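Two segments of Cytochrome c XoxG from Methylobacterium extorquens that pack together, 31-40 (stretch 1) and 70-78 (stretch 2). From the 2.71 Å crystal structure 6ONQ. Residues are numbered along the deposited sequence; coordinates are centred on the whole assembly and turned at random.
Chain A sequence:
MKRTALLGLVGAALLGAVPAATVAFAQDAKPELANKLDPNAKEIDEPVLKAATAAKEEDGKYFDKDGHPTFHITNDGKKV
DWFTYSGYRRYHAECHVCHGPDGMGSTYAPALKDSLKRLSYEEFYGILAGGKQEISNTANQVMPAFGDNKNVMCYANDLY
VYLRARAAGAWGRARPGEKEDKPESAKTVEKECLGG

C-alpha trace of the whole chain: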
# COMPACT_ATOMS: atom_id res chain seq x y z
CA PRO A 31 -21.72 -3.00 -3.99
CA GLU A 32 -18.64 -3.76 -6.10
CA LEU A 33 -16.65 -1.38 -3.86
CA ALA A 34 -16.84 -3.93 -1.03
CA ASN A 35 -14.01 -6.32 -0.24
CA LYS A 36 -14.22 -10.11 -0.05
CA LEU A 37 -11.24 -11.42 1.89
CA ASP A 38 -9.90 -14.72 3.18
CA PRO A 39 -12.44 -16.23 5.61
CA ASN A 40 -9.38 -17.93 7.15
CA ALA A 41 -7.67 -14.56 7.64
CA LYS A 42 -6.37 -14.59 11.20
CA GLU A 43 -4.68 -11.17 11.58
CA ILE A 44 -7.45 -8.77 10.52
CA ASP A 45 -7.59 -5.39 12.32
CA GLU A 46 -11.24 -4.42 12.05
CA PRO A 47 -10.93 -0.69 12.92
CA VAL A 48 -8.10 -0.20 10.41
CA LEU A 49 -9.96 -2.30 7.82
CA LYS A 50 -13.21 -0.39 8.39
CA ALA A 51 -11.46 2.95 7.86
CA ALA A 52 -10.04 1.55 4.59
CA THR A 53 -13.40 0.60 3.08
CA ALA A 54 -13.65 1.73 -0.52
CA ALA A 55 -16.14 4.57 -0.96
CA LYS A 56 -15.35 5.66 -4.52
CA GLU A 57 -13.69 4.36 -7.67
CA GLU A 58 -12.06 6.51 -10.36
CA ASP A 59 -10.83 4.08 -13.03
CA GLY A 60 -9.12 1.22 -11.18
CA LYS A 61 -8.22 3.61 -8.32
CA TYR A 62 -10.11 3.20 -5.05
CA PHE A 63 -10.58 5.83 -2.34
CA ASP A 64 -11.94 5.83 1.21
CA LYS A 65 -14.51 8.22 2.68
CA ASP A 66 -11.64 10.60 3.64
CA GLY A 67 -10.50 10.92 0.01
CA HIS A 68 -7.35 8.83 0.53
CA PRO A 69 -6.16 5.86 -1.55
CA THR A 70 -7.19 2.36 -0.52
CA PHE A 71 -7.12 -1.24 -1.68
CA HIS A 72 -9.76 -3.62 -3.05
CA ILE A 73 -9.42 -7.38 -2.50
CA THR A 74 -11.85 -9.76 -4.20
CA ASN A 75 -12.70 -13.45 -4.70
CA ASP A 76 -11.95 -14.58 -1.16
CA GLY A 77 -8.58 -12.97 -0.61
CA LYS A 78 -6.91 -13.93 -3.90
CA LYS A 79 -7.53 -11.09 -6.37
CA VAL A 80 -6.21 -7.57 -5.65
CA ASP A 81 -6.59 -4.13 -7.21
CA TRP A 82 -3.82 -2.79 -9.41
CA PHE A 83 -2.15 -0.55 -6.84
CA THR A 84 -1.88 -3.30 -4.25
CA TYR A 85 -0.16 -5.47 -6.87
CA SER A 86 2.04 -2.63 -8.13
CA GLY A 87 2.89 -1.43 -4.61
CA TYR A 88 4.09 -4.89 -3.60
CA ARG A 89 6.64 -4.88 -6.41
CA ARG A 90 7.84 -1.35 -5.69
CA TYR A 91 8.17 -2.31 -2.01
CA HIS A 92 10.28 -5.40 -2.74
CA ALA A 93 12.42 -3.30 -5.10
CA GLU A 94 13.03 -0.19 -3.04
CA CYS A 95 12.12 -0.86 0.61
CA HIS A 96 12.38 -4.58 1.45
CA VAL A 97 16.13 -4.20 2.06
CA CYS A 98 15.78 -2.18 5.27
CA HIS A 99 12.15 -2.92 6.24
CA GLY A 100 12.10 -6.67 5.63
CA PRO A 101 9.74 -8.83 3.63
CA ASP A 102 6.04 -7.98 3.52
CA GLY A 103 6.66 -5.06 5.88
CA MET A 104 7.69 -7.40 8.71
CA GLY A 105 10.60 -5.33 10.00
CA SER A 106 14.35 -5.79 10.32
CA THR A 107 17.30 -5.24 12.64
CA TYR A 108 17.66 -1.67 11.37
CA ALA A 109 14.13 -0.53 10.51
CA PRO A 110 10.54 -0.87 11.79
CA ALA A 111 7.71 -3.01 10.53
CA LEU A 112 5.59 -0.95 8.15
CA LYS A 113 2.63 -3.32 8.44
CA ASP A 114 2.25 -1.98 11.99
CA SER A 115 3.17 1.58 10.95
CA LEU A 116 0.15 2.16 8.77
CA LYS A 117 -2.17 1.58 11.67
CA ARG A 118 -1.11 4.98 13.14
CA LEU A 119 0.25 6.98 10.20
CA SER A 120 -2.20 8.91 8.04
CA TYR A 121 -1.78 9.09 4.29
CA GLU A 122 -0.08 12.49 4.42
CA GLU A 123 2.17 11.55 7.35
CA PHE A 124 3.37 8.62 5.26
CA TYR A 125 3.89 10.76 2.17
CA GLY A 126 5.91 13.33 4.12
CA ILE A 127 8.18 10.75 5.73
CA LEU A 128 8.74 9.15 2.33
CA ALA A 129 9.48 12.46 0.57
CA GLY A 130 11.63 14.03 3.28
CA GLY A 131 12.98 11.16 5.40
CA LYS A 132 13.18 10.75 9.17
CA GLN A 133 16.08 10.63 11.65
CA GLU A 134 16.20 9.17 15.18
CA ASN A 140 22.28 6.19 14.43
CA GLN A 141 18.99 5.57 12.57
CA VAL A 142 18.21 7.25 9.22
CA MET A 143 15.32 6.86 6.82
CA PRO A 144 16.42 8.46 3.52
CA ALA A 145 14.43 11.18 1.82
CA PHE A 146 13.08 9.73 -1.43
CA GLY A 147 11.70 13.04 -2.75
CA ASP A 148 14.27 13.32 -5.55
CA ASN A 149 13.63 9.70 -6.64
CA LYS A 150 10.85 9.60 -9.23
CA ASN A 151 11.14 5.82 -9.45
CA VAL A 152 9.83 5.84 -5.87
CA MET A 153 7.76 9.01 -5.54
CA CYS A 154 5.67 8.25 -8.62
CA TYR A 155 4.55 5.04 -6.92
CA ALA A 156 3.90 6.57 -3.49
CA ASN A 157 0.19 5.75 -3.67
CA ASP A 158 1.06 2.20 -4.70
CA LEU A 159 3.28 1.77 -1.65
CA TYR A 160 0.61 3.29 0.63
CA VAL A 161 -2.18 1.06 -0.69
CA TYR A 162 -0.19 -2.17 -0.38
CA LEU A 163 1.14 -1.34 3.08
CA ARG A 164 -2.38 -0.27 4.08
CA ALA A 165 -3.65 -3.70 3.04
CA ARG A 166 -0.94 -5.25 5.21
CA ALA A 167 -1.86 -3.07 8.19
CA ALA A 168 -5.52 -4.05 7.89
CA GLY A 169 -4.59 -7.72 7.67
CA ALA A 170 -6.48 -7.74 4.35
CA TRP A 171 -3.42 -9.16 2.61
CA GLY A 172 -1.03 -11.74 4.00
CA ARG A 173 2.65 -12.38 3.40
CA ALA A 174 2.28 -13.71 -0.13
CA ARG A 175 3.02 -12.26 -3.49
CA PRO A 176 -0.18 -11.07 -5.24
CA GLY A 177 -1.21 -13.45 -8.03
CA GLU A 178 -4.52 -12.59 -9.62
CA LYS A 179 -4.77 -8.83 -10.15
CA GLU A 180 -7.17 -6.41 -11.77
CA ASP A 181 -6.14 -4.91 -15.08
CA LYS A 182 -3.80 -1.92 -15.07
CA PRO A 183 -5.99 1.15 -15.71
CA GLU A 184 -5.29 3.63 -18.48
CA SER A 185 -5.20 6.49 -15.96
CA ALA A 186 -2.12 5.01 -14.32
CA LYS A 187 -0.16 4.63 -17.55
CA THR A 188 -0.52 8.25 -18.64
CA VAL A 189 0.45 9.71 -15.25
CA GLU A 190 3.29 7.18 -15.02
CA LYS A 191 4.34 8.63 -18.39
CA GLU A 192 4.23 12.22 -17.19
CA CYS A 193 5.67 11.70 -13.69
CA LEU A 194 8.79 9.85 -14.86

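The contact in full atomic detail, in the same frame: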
# COMPACT_ATOMS: atom_id res chain seq x y z
N PRO A 31 -21.69 -2.63 -2.57
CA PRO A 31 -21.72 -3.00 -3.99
C PRO A 31 -20.42 -3.67 -4.45
O PRO A 31 -19.90 -4.55 -3.74
CB PRO A 31 -21.91 -1.66 -4.70
CG PRO A 31 -21.40 -0.61 -3.72
CD PRO A 31 -21.17 -1.27 -2.37
N GLU A 32 -19.92 -3.26 -5.61
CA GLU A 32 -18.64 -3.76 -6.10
C GLU A 32 -17.46 -3.08 -5.41
O GLU A 32 -16.31 -3.53 -5.59
CB GLU A 32 -18.53 -3.59 -7.62
CG GLU A 32 -19.28 -4.66 -8.43
CD GLU A 32 -19.07 -6.06 -7.89
OE1 GLU A 32 -20.07 -6.70 -7.50
OE2 GLU A 32 -17.90 -6.52 -7.86
N LEU A 33 -17.70 -2.00 -4.66
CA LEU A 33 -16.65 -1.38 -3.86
C LEU A 33 -16.26 -2.22 -2.66
O LEU A 33 -15.16 -2.03 -2.12
CB LEU A 33 -17.11 -0.00 -3.38
CG LEU A 33 -17.40 1.08 -4.42
CD1 LEU A 33 -18.09 2.27 -3.77
CD2 LEU A 33 -16.13 1.52 -5.13
N ALA A 34 -17.12 -3.14 -2.22
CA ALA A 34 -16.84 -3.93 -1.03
C ALA A 34 -15.72 -4.93 -1.28
O ALA A 34 -15.49 -5.37 -2.41
CB ALA A 34 -18.10 -4.66 -0.58
N ASN A 35 -15.02 -5.28 -0.21
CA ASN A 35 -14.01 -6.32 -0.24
C ASN A 35 -14.64 -7.69 -0.03
O ASN A 35 -15.78 -7.82 0.42
CB ASN A 35 -12.95 -6.07 0.84
CG ASN A 35 -12.05 -4.89 0.53
OD1 ASN A 35 -11.63 -4.69 -0.61
ND2 ASN A 35 -11.74 -4.10 1.56
N LYS A 36 -13.87 -8.73 -0.36
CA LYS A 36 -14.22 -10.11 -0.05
C LYS A 36 -12.90 -10.81 0.24
O LYS A 36 -12.20 -11.22 -0.69
CB LYS A 36 -14.97 -10.78 -1.19
CG LYS A 36 -16.39 -10.28 -1.44
CD LYS A 36 -16.43 -9.25 -2.56
CE LYS A 36 -17.76 -8.49 -2.58
NZ LYS A 36 -17.78 -7.38 -3.58
N LEU A 37 -12.56 -10.94 1.52
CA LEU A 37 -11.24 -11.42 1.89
C LEU A 37 -11.27 -12.89 2.30
O LEU A 37 -12.32 -13.54 2.32
CB LEU A 37 -10.65 -10.58 3.03
CG LEU A 37 -10.86 -9.08 3.08
CD1 LEU A 37 -10.49 -8.57 4.46
CD2 LEU A 37 -10.04 -8.38 2.03
N ASP A 38 -10.09 -13.39 2.63
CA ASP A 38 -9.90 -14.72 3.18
C ASP A 38 -10.78 -14.93 4.41
O ASP A 38 -10.64 -14.20 5.40
CB ASP A 38 -8.42 -14.89 3.56
CG ASP A 38 -7.95 -16.33 3.48
OD1 ASP A 38 -8.80 -17.24 3.51
OD2 ASP A 38 -6.72 -16.54 3.41
N PRO A 39 -11.72 -15.89 4.38
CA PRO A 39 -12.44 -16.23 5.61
C PRO A 39 -11.53 -16.86 6.66
O PRO A 39 -11.84 -16.80 7.85
CB PRO A 39 -13.52 -17.22 5.14
CG PRO A 39 -13.60 -17.02 3.65
CD PRO A 39 -12.22 -16.65 3.22
N ASN A 40 -10.42 -17.46 6.24
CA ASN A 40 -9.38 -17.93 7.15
C ASN A 40 -8.25 -16.90 7.25
O ASN A 40 -7.07 -17.24 7.19
CB ASN A 40 -8.85 -19.29 6.71
CG ASN A 40 -8.24 -20.08 7.86
OD1 ASN A 40 -7.49 -19.54 8.68
ND2 ASN A 40 -8.55 -21.37 7.93
N THR A 70 -6.94 3.60 -1.25
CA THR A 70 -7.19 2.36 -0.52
C THR A 70 -7.14 1.20 -1.49
O THR A 70 -7.02 1.37 -2.70
CB THR A 70 -8.54 2.39 0.23
OG1 THR A 70 -8.52 1.41 1.25
CG2 THR A 70 -9.70 2.10 -0.69
N PHE A 71 -7.22 -0.01 -0.93
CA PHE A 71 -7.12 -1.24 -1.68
C PHE A 71 -8.51 -1.77 -2.05
O PHE A 71 -9.54 -1.15 -1.77
CB PHE A 71 -6.35 -2.28 -0.88
CG PHE A 71 -6.86 -2.44 0.52
CD1 PHE A 71 -7.97 -3.20 0.78
CD2 PHE A 71 -6.22 -1.81 1.57
CE1 PHE A 71 -8.43 -3.35 2.07
CE2 PHE A 71 -6.68 -1.96 2.86
CZ PHE A 71 -7.78 -2.73 3.11
N HIS A 72 -8.52 -2.95 -2.68
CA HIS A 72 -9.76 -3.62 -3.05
C HIS A 72 -9.42 -5.07 -3.36
O HIS A 72 -8.96 -5.38 -4.46
CB HIS A 72 -10.43 -2.94 -4.24
CG HIS A 72 -11.74 -3.55 -4.61
ND1 HIS A 72 -12.13 -3.74 -5.92
CD2 HIS A 72 -12.75 -4.03 -3.85
CE1 HIS A 72 -13.32 -4.30 -5.95
NE2 HIS A 72 -13.72 -4.49 -4.71
N ILE A 73 -9.65 -5.95 -2.38
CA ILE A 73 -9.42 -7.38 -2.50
C ILE A 73 -10.74 -8.05 -2.86
O ILE A 73 -11.81 -7.63 -2.41
CB ILE A 73 -8.86 -7.97 -1.19
CG1 ILE A 73 -7.86 -7.00 -0.55
CG2 ILE A 73 -8.20 -9.30 -1.43
CD1 ILE A 73 -6.68 -6.71 -1.41
N THR A 74 -10.66 -9.10 -3.67
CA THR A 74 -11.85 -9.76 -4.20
C THR A 74 -11.60 -11.26 -4.31
O THR A 74 -10.48 -11.74 -4.11
CB THR A 74 -12.24 -9.15 -5.55
OG1 THR A 74 -11.06 -8.81 -6.29
CG2 THR A 74 -13.09 -7.89 -5.34
N ASN A 75 -12.68 -11.99 -4.59
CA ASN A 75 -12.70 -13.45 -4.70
C ASN A 75 -11.92 -14.13 -3.57
O ASN A 75 -10.94 -14.85 -3.78
CB ASN A 75 -12.18 -13.92 -6.06
CG ASN A 75 -12.82 -13.16 -7.20
OD1 ASN A 75 -13.89 -12.56 -7.04
ND2 ASN A 75 -12.17 -13.18 -8.36
N ASP A 76 -12.39 -13.88 -2.35
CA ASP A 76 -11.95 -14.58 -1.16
C ASP A 76 -10.44 -14.48 -0.96
O ASP A 76 -9.74 -15.48 -0.77
CB ASP A 76 -12.41 -16.04 -1.19
CG ASP A 76 -13.82 -16.21 -0.62
OD1 ASP A 76 -14.79 -16.07 -1.38
OD2 ASP A 76 -13.94 -16.49 0.60
N GLY A 77 -9.94 -13.25 -1.01
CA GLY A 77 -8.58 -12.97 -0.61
C GLY A 77 -7.51 -13.33 -1.61
O GLY A 77 -6.33 -13.42 -1.23
N LYS A 78 -7.87 -13.51 -2.88
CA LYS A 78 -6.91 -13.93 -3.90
C LYS A 78 -6.64 -12.87 -4.95
O LYS A 78 -5.49 -12.68 -5.35
CB LYS A 78 -7.40 -15.22 -4.58
CG LYS A 78 -7.50 -16.40 -3.62
CD LYS A 78 -7.59 -17.72 -4.36
CE LYS A 78 -8.88 -17.83 -5.19
NZ LYS A 78 -10.10 -17.99 -4.34

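Two chain segments can be held in register without forming a regular sheet, provided that a few backbone groups find partners in sequence; the contact between residues 31-40 and 70-78 of XoxG illustrates the principle. Its centre is a short ladder. The backbone nitrogen of Lys36 donates to the carbonyl of Ile73 (Lys36 N to Ile73 O, 3.1 Å), and the carbonyl of the same residue accepts from Gly77 (Gly77 N to Lys36 O, 3.1 Å). Lys36 thus spends both of its main-chain polar groups on the neighbouring segment. The Asn35 side chain extends the ladder by standing in for a backbone carbonyl: its OD1 receives the amide of Ile73 (Ile73 N to Asn35 OD1, 2.9 Å), so Ile73, too, is engaged through both N and O.

Beyond Asn35, at the same end, the His72 ring reaches toward a run of carbonyls. Its NE2 donates a weak hydrogen bond to Ala34 (His72 NE2 to Ala34 O, 3.0 Å), the angle of 133° being far from linear. Glu32 O lies as close, 2.9 Å from His72 NE2, but the angle is too poor for a bond, a reminder that distance alone does not define one.

Packing adds to these hydrogen bonds. Leu37 CB points away from stretch 2, yet the side chain returns to place CD2 3.5 Å from Ile73 CB, an apolar contact. Asn35 ND2 lies at the edge of the Phe71 ring, 3.4 Å from Phe71 CE1. Gly77 lies where the CA atoms come closest (Leu37 CA to Gly77 CA, 4.0 Å): its phi of 78° favours glycine, and an ideal CB would sit 2.7 Å from Asp38 N, a clash. Next to it, Asp76 OD2 approaches Pro39 CG at 3.1 Å, at the exposed margin of the contact.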